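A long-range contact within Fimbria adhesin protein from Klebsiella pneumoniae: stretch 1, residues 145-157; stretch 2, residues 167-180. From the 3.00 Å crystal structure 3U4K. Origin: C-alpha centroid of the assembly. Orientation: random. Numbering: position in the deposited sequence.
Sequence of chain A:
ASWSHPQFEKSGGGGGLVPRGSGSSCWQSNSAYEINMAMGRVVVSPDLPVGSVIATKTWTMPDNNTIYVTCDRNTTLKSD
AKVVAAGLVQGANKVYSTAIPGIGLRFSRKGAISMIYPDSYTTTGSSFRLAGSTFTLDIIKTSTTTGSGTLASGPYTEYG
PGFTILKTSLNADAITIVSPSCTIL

Stretch 1 (145-157) TTGSGTLASGPYT
Stretch 2 (167-180) KTSLNADAITIVSP

The apolar centre of this contact is a cluster of Leu151, Tyr156, Leu170 and Ile175, all buried. Leu170 CD1 lies 3.9 Å from Leu151 CB and 3.5 Å from Tyr156 CE1. Leu151 CD1 meets Ile175 CG2 at 3.7 Å. Both leucines are in the m,t rotamer: chi1 -68° and chi2 168° for Leu151, chi1 -78° and chi2 172° for Leu170. Ile175 is also m,t (-56°, 176°). Tyr156 has chi1 -81° and chi2 82°. Its ring meets Ser169 CA edge-on, with CD1 4.2 Å from that atom. The ring is apolar enough to pack here, while its hydroxyl is satisfied within its own stretch: Tyr156 OH donates to Ala152 O at 2.6 Å.

Around this cluster the backbones pair in two antiparallel ladders. The register shifts by two residues between Thr150 and Gly154, where loops intervene. In all, 936 Å² is buried, both sides summed.

The first ladder joins strand 154-157 to strand 167-170. The strand axes approach to 4.5 Å and their directions differ by 134°. Gly154 and Leu170 form a hydrogen-bonded pair: Gly154 N to Leu170 O and Leu170 N to Gly154 O are both 3.0 Å. Gly154 has phi/psi 120/-170, where a CB would jam against the preceding carbonyl and clash with Pro155 CD. Pro155 and Ser169 follow as a non-hydrogen-bonded pair, CA to CA 4.2 Å. Proline suits this site, because no amide is needed for the pairing. Its phi/psi is -67/152. Ser169 is p, and its CB lies 3.7 Å from Pro155 CA.

A beta bulge comes next. Tyr156, at phi/psi -134/-45, lets two successive amides reach one carbonyl: Thr168 O accepts from Tyr156 N at 2.9 Å and from Thr157 N at 3.0 Å. Thr168 N returns a bond to Thr157 O at 3.1 Å. Thr157 and Thr168 point to the same face as Leu170; their chi1 angles are -91° and 70°.

The second ladder pairs Gly149 with Ile177. Gly149 N donates to Ile177 O at 2.9 Å, and Ile177 N to Gly149 O at 2.8 Å. Gly149, at phi/psi 147/174, again has angles that call for glycine. Ile177 is buried, with both chi angles m. Thr150 and Thr176 form the non-hydrogen-bonded pair, CA to CA 4.3 Å. Both are m, and Thr150 OG1 lies 3.3 Å from Thr176 CG2. Leu151 N then donates to Ile175 O at 3.1 Å.

The polar edge lies beyond Gly149. Ser179 is buried, chi1 p, and its CB points toward stretch 1. Its OG is 2.7 Å from Thr146 O and 2.5 Å from Gly147 O; which carbonyl takes the single proton is open. Thr146 is p, its OG1 3.2 Å from Ser179 CB. Ser148, chi1 m, accepts a weak hydrogen bond from Ser179 N at its OG, 3.0 Å. In the extended linker between the ladders, exposed Ser153, chi1 t, gives another weak bond, Ser153 OG to Leu170 O at 3.5 Å.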

# COMPACT_ATOMS: atom_id res chain seq x y z
N THR A 145 4.09 23.51 3.01
CA THR A 145 4.99 23.33 4.15
C THR A 145 5.00 21.87 4.63
O THR A 145 3.96 21.33 5.02
CB THR A 145 4.64 24.31 5.31
OG1 THR A 145 5.38 23.95 6.48
CG2 THR A 145 3.14 24.30 5.63
N THR A 146 6.17 21.25 4.58
CA THR A 146 6.33 19.84 4.95
C THR A 146 7.16 19.65 6.22
O THR A 146 8.18 20.31 6.39
CB THR A 146 6.96 19.02 3.81
OG1 THR A 146 8.20 19.62 3.41
CG2 THR A 146 6.03 18.94 2.62
N GLY A 147 6.71 18.74 7.08
CA GLY A 147 7.42 18.44 8.32
C GLY A 147 8.42 17.31 8.16
O GLY A 147 8.69 16.87 7.04
N SER A 148 8.98 16.86 9.27
CA SER A 148 9.93 15.75 9.27
C SER A 148 9.46 14.63 10.19
O SER A 148 8.51 14.81 10.94
CB SER A 148 11.33 16.24 9.69
OG SER A 148 11.96 16.94 8.64
N GLY A 149 10.13 13.48 10.11
CA GLY A 149 9.79 12.34 10.97
C GLY A 149 10.00 10.98 10.32
O GLY A 149 10.31 10.88 9.13
N THR A 150 9.83 9.94 11.13
CA THR A 150 9.92 8.56 10.67
C THR A 150 8.55 7.91 10.80
O THR A 150 7.86 8.09 11.80
CB THR A 150 10.94 7.76 11.50
OG1 THR A 150 12.18 8.48 11.57
CG2 THR A 150 11.20 6.39 10.89
N LEU A 151 8.15 7.17 9.77
CA LEU A 151 6.84 6.52 9.74
C LEU A 151 6.75 5.36 10.72
O LEU A 151 7.74 4.67 10.98
CB LEU A 151 6.50 6.05 8.33
CG LEU A 151 6.25 7.17 7.31
CD1 LEU A 151 6.22 6.61 5.90
CD2 LEU A 151 4.97 7.91 7.63
N ALA A 152 5.55 5.16 11.27
CA ALA A 152 5.30 4.14 12.29
C ALA A 152 5.46 2.72 11.77
O ALA A 152 5.12 2.42 10.62
CB ALA A 152 3.91 4.33 12.89
N SER A 153 5.97 1.85 12.63
CA SER A 153 6.12 0.43 12.33
C SER A 153 4.77 -0.29 12.26
O SER A 153 3.81 0.11 12.93
CB SER A 153 7.01 -0.22 13.39
OG SER A 153 7.20 -1.60 13.14
N GLY A 154 4.69 -1.34 11.44
CA GLY A 154 3.49 -2.18 11.38
C GLY A 154 2.81 -2.24 10.02
O GLY A 154 3.37 -1.76 9.03
N PRO A 155 1.60 -2.83 9.96
CA PRO A 155 0.84 -3.02 8.72
C PRO A 155 0.35 -1.71 8.11
O PRO A 155 0.13 -0.73 8.82
CB PRO A 155 -0.36 -3.86 9.18
CG PRO A 155 -0.52 -3.54 10.62
CD PRO A 155 0.89 -3.39 11.13
N TYR A 156 0.19 -1.71 6.78
CA TYR A 156 -0.31 -0.55 6.05
C TYR A 156 -1.38 -0.94 5.03
O TYR A 156 -2.42 -0.30 4.92
CB TYR A 156 0.84 0.18 5.34
CG TYR A 156 1.63 1.10 6.25
CD1 TYR A 156 2.64 0.61 7.07
CD2 TYR A 156 1.37 2.47 6.27
CE1 TYR A 156 3.36 1.45 7.91
CE2 TYR A 156 2.08 3.32 7.10
CZ TYR A 156 3.07 2.81 7.92
OH TYR A 156 3.79 3.65 8.74
N THR A 157 -1.10 -2.01 4.29
CA THR A 157 -1.99 -2.51 3.25
C THR A 157 -2.42 -3.95 3.52
O THR A 157 -1.62 -4.77 4.00
CB THR A 157 -1.32 -2.38 1.86
OG1 THR A 157 -1.67 -1.11 1.28
CG2 THR A 157 -1.72 -3.52 0.91
N LYS A 167 -0.17 -8.53 1.91
CA LYS A 167 0.05 -7.54 2.96
C LYS A 167 1.34 -6.74 2.74
O LYS A 167 2.38 -7.30 2.39
CB LYS A 167 0.09 -8.23 4.33
CG LYS A 167 0.16 -7.29 5.51
CD LYS A 167 -0.09 -8.00 6.84
CE LYS A 167 0.97 -9.04 7.14
NZ LYS A 167 0.97 -9.47 8.56
N THR A 168 1.25 -5.43 2.92
CA THR A 168 2.42 -4.56 2.88
C THR A 168 2.58 -3.81 4.19
O THR A 168 1.60 -3.31 4.75
CB THR A 168 2.38 -3.56 1.71
OG1 THR A 168 1.38 -2.57 1.95
CG2 THR A 168 2.10 -4.26 0.38
N SER A 169 3.81 -3.72 4.68
CA SER A 169 4.10 -3.15 5.99
C SER A 169 5.48 -2.50 6.08
O SER A 169 6.28 -2.56 5.13
CB SER A 169 3.95 -4.23 7.06
OG SER A 169 4.90 -5.26 6.88
N LEU A 170 5.76 -1.87 7.22
CA LEU A 170 7.05 -1.24 7.48
C LEU A 170 7.67 -1.75 8.77
O LEU A 170 6.96 -2.11 9.71
CB LEU A 170 6.90 0.27 7.57
CG LEU A 170 6.79 1.08 6.28
CD1 LEU A 170 6.46 2.53 6.58
CD2 LEU A 170 8.06 0.98 5.46
N ASN A 171 9.00 -1.78 8.81
CA ASN A 171 9.75 -2.03 10.03
C ASN A 171 9.92 -0.74 10.83
O ASN A 171 9.19 0.24 10.62
CB ASN A 171 11.13 -2.61 9.70
CG ASN A 171 11.06 -4.02 9.18
OD1 ASN A 171 10.43 -4.89 9.79
ND2 ASN A 171 11.73 -4.27 8.06
N ALA A 172 10.87 -0.75 11.76
CA ALA A 172 11.31 0.48 12.41
C ALA A 172 12.40 1.11 11.55
O ALA A 172 13.28 0.41 11.03
CB ALA A 172 11.83 0.18 13.81
N ASP A 173 12.32 2.44 11.39
CA ASP A 173 13.28 3.23 10.60
C ASP A 173 13.47 2.70 9.17
O ASP A 173 14.59 2.49 8.72
CB ASP A 173 14.64 3.35 11.32
CG ASP A 173 14.54 4.02 12.68
OD1 ASP A 173 13.57 4.78 12.92
OD2 ASP A 173 15.43 3.78 13.52
N ALA A 174 12.35 2.50 8.48
CA ALA A 174 12.38 2.03 7.10
C ALA A 174 12.10 3.17 6.12
O ALA A 174 12.56 3.15 4.98
CB ALA A 174 11.41 0.88 6.90
N ILE A 175 11.32 4.15 6.58
CA ILE A 175 11.11 5.39 5.83
C ILE A 175 11.26 6.61 6.74
O ILE A 175 10.45 6.84 7.65
CB ILE A 175 9.73 5.44 5.13
CG1 ILE A 175 9.54 4.24 4.20
CG2 ILE A 175 9.59 6.75 4.35
CD1 ILE A 175 8.18 4.16 3.54
N THR A 176 12.31 7.40 6.50
CA THR A 176 12.52 8.65 7.21
C THR A 176 12.41 9.83 6.24
O THR A 176 13.12 9.89 5.24
CB THR A 176 13.90 8.69 7.91
OG1 THR A 176 14.19 7.40 8.48
CG2 THR A 176 13.91 9.74 9.02
N ILE A 177 11.50 10.75 6.55
CA ILE A 177 11.29 11.95 5.73
C ILE A 177 11.88 13.16 6.44
O ILE A 177 11.46 13.52 7.54
CB ILE A 177 9.80 12.19 5.44
CG1 ILE A 177 9.15 10.96 4.81
CG2 ILE A 177 9.61 13.43 4.58
CD1 ILE A 177 9.78 10.49 3.51
N VAL A 178 12.86 13.79 5.79
CA VAL A 178 13.55 14.95 6.34
C VAL A 178 13.44 16.14 5.39
O VAL A 178 14.16 16.22 4.40
CB VAL A 178 15.04 14.63 6.65
CG1 VAL A 178 15.76 15.87 7.18
CG2 VAL A 178 15.15 13.49 7.65
N SER A 179 12.52 17.04 5.69
CA SER A 179 12.42 18.30 4.95
C SER A 179 13.08 19.41 5.77
O SER A 179 12.69 19.64 6.92
CB SER A 179 10.96 18.64 4.63
OG SER A 179 10.14 18.52 5.78
N PRO A 180 14.09 20.09 5.18
CA PRO A 180 14.83 21.14 5.88
C PRO A 180 13.96 22.36 6.20
O PRO A 180 13.25 22.87 5.32
CB PRO A 180 15.95 21.51 4.90
CG PRO A 180 15.45 21.07 3.56
CD PRO A 180 14.62 19.85 3.82